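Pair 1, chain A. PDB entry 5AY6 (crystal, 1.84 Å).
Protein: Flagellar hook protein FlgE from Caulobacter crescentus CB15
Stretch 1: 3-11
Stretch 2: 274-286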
# COMPACT_ATOMS: atom_id res chain seq x y z
N LYS A 3 6.11 30.58 8.45
CA LYS A 3 5.37 29.64 7.60
C LYS A 3 6.34 28.64 6.98
O LYS A 3 7.29 29.02 6.29
CB LYS A 3 4.58 30.39 6.53
CG LYS A 3 3.66 29.53 5.69
CD LYS A 3 3.00 30.39 4.62
CE LYS A 3 2.20 29.57 3.63
NZ LYS A 3 1.94 30.36 2.39
N THR A 4 6.09 27.36 7.21
CA THR A 4 7.00 26.31 6.78
C THR A 4 6.96 26.08 5.27
O THR A 4 5.89 25.90 4.69
CB THR A 4 6.69 24.98 7.49
OG1 THR A 4 6.70 25.18 8.90
CG2 THR A 4 7.73 23.92 7.12
N THR A 5 8.13 26.08 4.65
CA THR A 5 8.22 25.91 3.20
C THR A 5 9.10 24.73 2.81
O THR A 5 9.05 24.27 1.67
CB THR A 5 8.77 27.18 2.53
OG1 THR A 5 10.05 27.49 3.10
CG2 THR A 5 7.83 28.35 2.76
N ARG A 6 9.90 24.23 3.74
CA ARG A 6 10.78 23.11 3.44
C ARG A 6 11.08 22.28 4.67
O ARG A 6 11.46 22.83 5.71
CB ARG A 6 12.09 23.59 2.80
CG ARG A 6 13.04 22.47 2.44
CD ARG A 6 14.25 22.98 1.66
NE ARG A 6 15.17 21.89 1.34
CZ ARG A 6 16.11 21.95 0.40
NH1 ARG A 6 16.26 23.06 -0.32
NH2 ARG A 6 16.91 20.91 0.18
N VAL A 7 10.93 20.97 4.55
CA VAL A 7 11.25 20.06 5.64
C VAL A 7 12.21 18.98 5.17
O VAL A 7 12.12 18.50 4.04
CB VAL A 7 9.99 19.41 6.26
CG1 VAL A 7 9.01 20.47 6.72
CG2 VAL A 7 9.33 18.48 5.27
N GLY A 8 13.15 18.62 6.03
CA GLY A 8 14.06 17.53 5.75
C GLY A 8 13.80 16.41 6.72
O GLY A 8 13.82 16.62 7.94
N VAL A 9 13.54 15.22 6.20
CA VAL A 9 13.30 14.08 7.07
C VAL A 9 14.57 13.28 7.25
O VAL A 9 15.17 12.82 6.27
CB VAL A 9 12.20 13.16 6.53
CG1 VAL A 9 12.15 11.88 7.35
CG2 VAL A 9 10.84 13.86 6.57
N ASN A 10 14.99 13.13 8.49
CA ASN A 10 16.14 12.30 8.82
C ASN A 10 15.70 11.14 9.69
O ASN A 10 15.49 11.30 10.90
CB ASN A 10 17.22 13.12 9.51
CG ASN A 10 17.55 14.39 8.76
OD1 ASN A 10 17.76 14.37 7.54
ND2 ASN A 10 17.58 15.51 9.47
N ALA A 11 15.56 9.97 9.09
CA ALA A 11 15.03 8.82 9.81
C ALA A 11 15.42 7.50 9.15
O ALA A 11 15.71 7.46 7.95
CB ALA A 11 13.52 8.91 9.92
N ILE A 274 -6.56 29.71 6.79
CA ILE A 274 -5.15 29.88 6.49
C ILE A 274 -4.85 29.75 5.00
O ILE A 274 -5.68 29.23 4.24
CB ILE A 274 -4.28 28.87 7.27
CG1 ILE A 274 -4.77 27.44 7.00
CG2 ILE A 274 -4.33 29.16 8.76
CD1 ILE A 274 -3.98 26.37 7.74
N ASP A 275 -3.67 30.22 4.60
CA ASP A 275 -3.28 30.30 3.19
C ASP A 275 -2.81 28.98 2.60
O ASP A 275 -2.50 28.04 3.32
CB ASP A 275 -2.16 31.33 3.01
CG ASP A 275 -2.60 32.74 3.39
OD1 ASP A 275 -3.80 33.05 3.25
OD2 ASP A 275 -1.73 33.53 3.82
N GLU A 276 -2.75 28.95 1.28
CA GLU A 276 -2.14 27.84 0.56
C GLU A 276 -0.75 27.59 1.11
O GLU A 276 -0.01 28.53 1.42
CB GLU A 276 -2.07 28.15 -0.94
CG GLU A 276 -1.22 27.19 -1.74
CD GLU A 276 -1.32 27.46 -3.23
OE1 GLU A 276 -2.46 27.58 -3.72
OE2 GLU A 276 -0.27 27.56 -3.90
N GLN A 277 -0.40 26.32 1.27
CA GLN A 277 0.89 25.96 1.83
C GLN A 277 1.62 24.93 0.97
O GLN A 277 1.35 23.74 1.06
CB GLN A 277 0.72 25.44 3.26
CG GLN A 277 2.03 25.23 4.00
CD GLN A 277 1.99 25.73 5.44
OE1 GLN A 277 0.92 26.02 5.98
NE2 GLN A 277 3.16 25.84 6.06
N GLU A 278 2.54 25.42 0.15
CA GLU A 278 3.39 24.56 -0.65
C GLU A 278 4.65 24.26 0.15
O GLU A 278 5.35 25.18 0.58
CB GLU A 278 3.74 25.23 -1.99
CG GLU A 278 4.61 24.41 -2.92
CD GLU A 278 4.89 25.12 -4.23
OE1 GLU A 278 4.48 26.29 -4.37
OE2 GLU A 278 5.53 24.51 -5.11
N VAL A 279 4.92 22.98 0.37
CA VAL A 279 6.04 22.57 1.20
C VAL A 279 6.93 21.54 0.50
O VAL A 279 6.49 20.45 0.14
CB VAL A 279 5.57 21.97 2.54
CG1 VAL A 279 6.74 21.85 3.49
CG2 VAL A 279 4.48 22.82 3.15
N GLN A 280 8.20 21.90 0.31
CA GLN A 280 9.16 20.93 -0.17
C GLN A 280 9.44 19.92 0.94
O GLN A 280 9.66 20.30 2.09
CB GLN A 280 10.46 21.61 -0.61
CG GLN A 280 11.57 20.63 -0.94
CD GLN A 280 12.78 21.30 -1.54
OE1 GLN A 280 12.74 22.47 -1.90
NE2 GLN A 280 13.87 20.55 -1.65
N ILE A 281 9.41 18.64 0.60
CA ILE A 281 9.69 17.60 1.59
C ILE A 281 10.89 16.78 1.12
O ILE A 281 10.79 15.98 0.19
CB ILE A 281 8.47 16.69 1.82
CG1 ILE A 281 7.31 17.53 2.37
CG2 ILE A 281 8.83 15.55 2.77
CD1 ILE A 281 6.01 16.78 2.50
N ASP A 282 12.02 17.02 1.77
CA ASP A 282 13.30 16.46 1.36
C ASP A 282 13.58 15.15 2.10
O ASP A 282 13.83 15.15 3.31
CB ASP A 282 14.40 17.50 1.62
CG ASP A 282 15.72 17.14 0.96
OD1 ASP A 282 15.76 16.17 0.17
OD2 ASP A 282 16.72 17.85 1.21
N LEU A 283 13.52 14.04 1.37
CA LEU A 283 13.80 12.73 1.95
C LEU A 283 15.18 12.20 1.56
O LEU A 283 15.46 11.02 1.78
CB LEU A 283 12.73 11.71 1.52
CG LEU A 283 11.25 12.02 1.74
CD1 LEU A 283 10.41 10.83 1.33
CD2 LEU A 283 10.98 12.39 3.19
N ALA A 284 16.04 13.04 1.00
CA ALA A 284 17.31 12.56 0.44
C ALA A 284 18.51 13.48 0.64
O ALA A 284 19.42 13.50 -0.20
CB ALA A 284 17.14 12.28 -1.05
N SER A 285 18.55 14.21 1.74
CA SER A 285 19.68 15.09 2.01
C SER A 285 20.97 14.29 2.23
O SER A 285 20.93 13.10 2.55
CB SER A 285 19.39 15.97 3.22
OG SER A 285 19.34 15.19 4.40
N ALA A 286 22.11 14.95 2.05
CA ALA A 286 23.40 14.28 2.18
C ALA A 286 23.68 13.81 3.61
O ALA A 286 24.06 12.66 3.83
CB ALA A 286 24.51 15.21 1.71
O HOH W 1 0.83 32.87 3.31
O HOH W 2 4.58 27.07 2.59
O HOH W 3 16.41 14.76 4.15

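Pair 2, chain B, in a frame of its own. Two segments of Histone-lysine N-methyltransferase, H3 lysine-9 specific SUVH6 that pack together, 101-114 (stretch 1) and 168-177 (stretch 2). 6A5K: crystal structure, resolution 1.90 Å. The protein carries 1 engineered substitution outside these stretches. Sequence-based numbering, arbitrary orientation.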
# COMPACT_ATOMS: atom_id res chain seq x y z
N LYS B 101 -26.64 8.98 -18.90
CA LYS B 101 -27.51 9.02 -20.06
C LYS B 101 -26.99 8.05 -21.12
O LYS B 101 -25.78 7.97 -21.36
CB LYS B 101 -27.58 10.45 -20.60
CG LYS B 101 -28.65 10.71 -21.62
CD LYS B 101 -28.76 12.21 -21.92
CE LYS B 101 -30.09 12.54 -22.59
NZ LYS B 101 -30.43 13.99 -22.50
N TYR B 102 -27.89 7.29 -21.74
CA TYR B 102 -27.51 6.36 -22.79
C TYR B 102 -28.62 6.29 -23.82
O TYR B 102 -29.64 5.66 -23.59
CB TYR B 102 -27.23 4.96 -22.23
CG TYR B 102 -26.69 3.99 -23.25
CD1 TYR B 102 -27.54 3.26 -24.07
CD2 TYR B 102 -25.33 3.79 -23.38
CE1 TYR B 102 -27.05 2.37 -25.00
CE2 TYR B 102 -24.83 2.89 -24.30
CZ TYR B 102 -25.68 2.19 -25.11
OH TYR B 102 -25.17 1.31 -26.03
N GLY B 103 -28.40 6.93 -24.97
CA GLY B 103 -29.46 7.09 -25.95
C GLY B 103 -30.58 7.89 -25.31
O GLY B 103 -30.35 8.97 -24.77
N LYS B 104 -31.80 7.35 -25.37
CA LYS B 104 -32.95 7.97 -24.72
C LYS B 104 -33.08 7.51 -23.28
O LYS B 104 -33.94 7.99 -22.54
CB LYS B 104 -34.24 7.63 -25.47
CG LYS B 104 -34.39 8.28 -26.82
CD LYS B 104 -35.74 7.91 -27.40
CE LYS B 104 -36.08 8.73 -28.62
NZ LYS B 104 -36.13 10.19 -28.32
N ALA B 105 -32.24 6.56 -22.89
CA ALA B 105 -32.36 5.96 -21.58
C ALA B 105 -31.20 6.35 -20.66
O ALA B 105 -30.40 7.23 -20.97
CB ALA B 105 -32.43 4.45 -21.71
N LYS B 106 -31.16 5.69 -19.51
CA LYS B 106 -30.02 5.78 -18.62
C LYS B 106 -29.62 4.37 -18.24
O LYS B 106 -30.49 3.51 -18.04
CB LYS B 106 -30.34 6.61 -17.37
CG LYS B 106 -30.58 8.08 -17.66
CD LYS B 106 -31.31 8.77 -16.52
CE LYS B 106 -31.49 10.26 -16.80
NZ LYS B 106 -32.36 10.92 -15.79
N VAL B 107 -28.32 4.11 -18.18
CA VAL B 107 -27.83 2.81 -17.77
C VAL B 107 -26.86 3.01 -16.62
O VAL B 107 -26.23 4.06 -16.51
CB VAL B 107 -27.12 2.05 -18.92
CG1 VAL B 107 -28.10 1.77 -20.05
CG2 VAL B 107 -25.90 2.82 -19.41
N ALA B 108 -26.74 2.00 -15.77
CA ALA B 108 -25.80 2.07 -14.66
C ALA B 108 -24.37 2.09 -15.18
O ALA B 108 -24.04 1.41 -16.15
CB ALA B 108 -25.99 0.91 -13.71
N THR B 109 -23.51 2.86 -14.51
CA THR B 109 -22.10 2.86 -14.83
C THR B 109 -21.33 2.09 -13.76
O THR B 109 -20.34 1.42 -14.06
CB THR B 109 -21.54 4.28 -14.91
OG1 THR B 109 -21.89 4.99 -13.72
CG2 THR B 109 -22.11 5.01 -16.14
N SER B 110 -21.79 2.18 -12.52
CA SER B 110 -21.05 1.52 -11.45
C SER B 110 -21.91 1.28 -10.22
O SER B 110 -22.84 2.02 -9.97
CB SER B 110 -19.82 2.33 -11.06
OG SER B 110 -20.20 3.60 -10.55
N ILE B 111 -21.61 0.22 -9.47
CA ILE B 111 -22.29 -0.01 -8.21
C ILE B 111 -21.30 -0.32 -7.10
O ILE B 111 -20.25 -0.92 -7.34
CB ILE B 111 -23.32 -1.17 -8.30
CG1 ILE B 111 -22.63 -2.49 -8.64
CG2 ILE B 111 -24.42 -0.84 -9.31
CD1 ILE B 111 -23.59 -3.69 -8.74
N VAL B 112 -21.63 0.09 -5.89
CA VAL B 112 -20.86 -0.32 -4.72
C VAL B 112 -21.65 -1.40 -4.00
O VAL B 112 -22.75 -1.14 -3.51
CB VAL B 112 -20.56 0.85 -3.77
CG1 VAL B 112 -19.73 0.35 -2.58
CG2 VAL B 112 -19.83 1.95 -4.50
N ALA B 113 -21.10 -2.61 -3.94
CA ALA B 113 -21.84 -3.76 -3.45
C ALA B 113 -21.28 -4.30 -2.14
O ALA B 113 -20.07 -4.39 -1.97
CB ALA B 113 -21.84 -4.86 -4.50
N SER B 114 -22.17 -4.66 -1.23
CA SER B 114 -21.77 -5.22 0.06
C SER B 114 -21.75 -6.75 -0.00
O SER B 114 -20.89 -7.34 -0.65
CB SER B 114 -22.71 -4.75 1.16
OG SER B 114 -22.60 -5.58 2.30
N GLN B 168 -27.43 -4.35 -22.28
CA GLN B 168 -26.27 -5.20 -22.06
C GLN B 168 -24.98 -4.39 -22.07
O GLN B 168 -23.98 -4.77 -22.68
CB GLN B 168 -26.21 -6.32 -23.10
CG GLN B 168 -27.22 -7.43 -22.83
CD GLN B 168 -26.97 -8.12 -21.50
OE1 GLN B 168 -25.96 -8.81 -21.33
NE2 GLN B 168 -27.87 -7.93 -20.55
N THR B 169 -25.03 -3.26 -21.37
CA THR B 169 -23.87 -2.39 -21.20
C THR B 169 -23.13 -2.75 -19.91
O THR B 169 -23.74 -3.20 -18.94
CB THR B 169 -24.29 -0.92 -21.17
OG1 THR B 169 -25.45 -0.78 -20.35
CG2 THR B 169 -24.63 -0.44 -22.58
N PRO B 170 -21.80 -2.55 -19.89
CA PRO B 170 -21.01 -2.98 -18.73
C PRO B 170 -21.25 -2.13 -17.48
O PRO B 170 -21.60 -0.95 -17.56
CB PRO B 170 -19.56 -2.82 -19.22
CG PRO B 170 -19.64 -1.72 -20.23
CD PRO B 170 -20.96 -1.92 -20.93
N VAL B 171 -21.07 -2.76 -16.32
CA VAL B 171 -21.22 -2.10 -15.03
C VAL B 171 -19.98 -2.36 -14.18
O VAL B 171 -19.60 -3.52 -13.98
CB VAL B 171 -22.48 -2.60 -14.27
CG1 VAL B 171 -22.59 -1.95 -12.89
CG2 VAL B 171 -23.75 -2.35 -15.09
N ARG B 172 -19.34 -1.31 -13.69
CA ARG B 172 -18.21 -1.50 -12.78
C ARG B 172 -18.71 -1.92 -11.40
O ARG B 172 -19.60 -1.29 -10.84
CB ARG B 172 -17.36 -0.23 -12.65
CG ARG B 172 -16.55 0.11 -13.89
CD ARG B 172 -15.66 1.35 -13.67
NE ARG B 172 -16.45 2.53 -13.36
CZ ARG B 172 -17.09 3.28 -14.26
NH1 ARG B 172 -17.04 2.96 -15.54
NH2 ARG B 172 -17.78 4.34 -13.87
N VAL B 173 -18.14 -2.99 -10.85
CA VAL B 173 -18.52 -3.40 -9.51
C VAL B 173 -17.40 -3.08 -8.51
O VAL B 173 -16.27 -3.54 -8.65
CB VAL B 173 -18.86 -4.90 -9.46
CG1 VAL B 173 -18.94 -5.39 -8.02
CG2 VAL B 173 -20.17 -5.16 -10.20
N ILE B 174 -17.73 -2.24 -7.53
CA ILE B 174 -16.85 -1.96 -6.41
C ILE B 174 -17.40 -2.72 -5.20
O ILE B 174 -18.52 -2.47 -4.76
CB ILE B 174 -16.73 -0.45 -6.10
CG1 ILE B 174 -16.11 0.31 -7.27
CG2 ILE B 174 -15.90 -0.20 -4.85
CD1 ILE B 174 -17.11 0.79 -8.31
N ARG B 175 -16.62 -3.66 -4.70
CA ARG B 175 -17.07 -4.50 -3.60
C ARG B 175 -16.60 -3.94 -2.26
O ARG B 175 -15.41 -3.69 -2.07
CB ARG B 175 -16.57 -5.94 -3.79
CG ARG B 175 -16.99 -6.92 -2.71
CD ARG B 175 -16.54 -8.34 -3.06
NE ARG B 175 -15.09 -8.43 -3.18
CZ ARG B 175 -14.25 -8.52 -2.15
NH1 ARG B 175 -14.73 -8.53 -0.91
NH2 ARG B 175 -12.94 -8.60 -2.36
N GLY B 176 -17.54 -3.75 -1.34
CA GLY B 176 -17.19 -3.38 0.01
C GLY B 176 -16.76 -4.61 0.78
O GLY B 176 -17.46 -5.62 0.76
N LYS B 177 -15.61 -4.55 1.44
CA LYS B 177 -15.11 -5.70 2.19
C LYS B 177 -15.94 -5.99 3.43
O LYS B 177 -16.04 -7.14 3.87
CB LYS B 177 -13.66 -5.49 2.61
CG LYS B 177 -12.65 -5.57 1.48
CD LYS B 177 -11.26 -5.79 2.06
CE LYS B 177 -10.19 -5.34 1.09
NZ LYS B 177 -8.89 -5.09 1.79
O HOH W 4 -24.68 -0.46 -17.85
O HOH W 5 -19.54 0.76 -16.67

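What backbone arrangement do the two pairs share? Each is a pair of neighbouring parallel strands, with the N-to-C directions 18° apart in pair 1 and 9° apart in pair 2, and 14 central residues superpose with an RMSD of 0.6 Å. The ladder of hydrogen bonds keeps the same register. In pair 1, A:Gln280 N donates to A:Thr5 O (2.9 Å), A:Val7 N to A:Gln280 O (2.8 Å) and A:Asp282 N to A:Val7 O (2.7 Å), and A:Val9 N donates to A:Asp282 O (2.9 Å). The matching bonds in pair 2 run from B:Arg172 N to B:Thr109 O (2.9 Å), B:Ile111 N to B:Arg172 O (2.9 Å), B:Ile174 N to B:Ile111 O (2.9 Å) and B:Ala113 N to B:Ile174 O (2.7 Å). Each strand uses every second residue to bond across, and in the extended, pleated backbone successive side chains point to alternate faces of the sheet.

Which matched positions make the apolar face? A:Val7 and B:Ile111 fall together, as do A:Val279 and B:Val171, and A:Ile281 and B:Val173; all six are buried. A:Val7 CG2 packs 3.7 Å from A:Ile281 CG1, and A:Val7 CG1 lies 4.2 Å from A:Val279 CG1. In pair 2 the longer residue sits on the first strand: B:Ile111 CG1 is 4.0 Å from B:Val173 CG2, while B:Ile111 CG2 is 4.2 Å from B:Val171 CG1. Isoleucine and valine thus trade places across the strands, and either order fills the space. Farther along, A:Val9 CB meets A:Leu283 CD2 at 3.6 Å; the matching B:Ala113 and B:Arg175 make their close approach through the backbone, with B:Arg175 CA 3.4 Å from B:Ala113 O.

How is the other face filled? Here the chemistry diverges. In pair 1, A:Arg6, with chi1 to chi3 all t, stands out from the sheet on the face it shares with A:Gln280 and A:Asp282, and its NH2 forms a salt bridge with A:Asp282 OD2 at 3.2 Å, near the guanidinium plane, while A:Gln280 NE2 lies over one face of the group, 3.3 Å from A:Arg6 CZ. In pair 2 the arginine is on the other strand: B:Arg172 matches A:Gln280, and small B:Ser110 matches A:Arg6. B:Thr109 O lies over one face of the B:Arg172 guanidinium, whose nitrogens are hydrogen-bonded elsewhere in the structure. At the next bridge, A:Gly8 beside A:Asp282 becomes B:Val112 beside B:Ile174, an apolar contact with B:Val112 CG2 4.2 Å from B:Ile174 CB.

What joins the strands before the ladder begins? A:Gln277 NE2 donates to A:Thr4 O at 3.1 Å, and water 2 donates to both A:Thr4 O (2.7 Å) and A:Glu278 O (2.9 Å). At the matched positions of pair 2, water 4 lies within reach of B:Ala108 O (2.6 Å) and B:Pro170 O (3.1 Å), without protons enough for every acceptor around it, and is hydrogen-bonded with B:Thr169 OG1 (2.6 Å). A water thus lies between the matched carbonyls in both pairs; what differs is that A:Gln277 NE2 also bonds A:Thr4 O directly, whereas B:Thr169 OG1 bonds with the water.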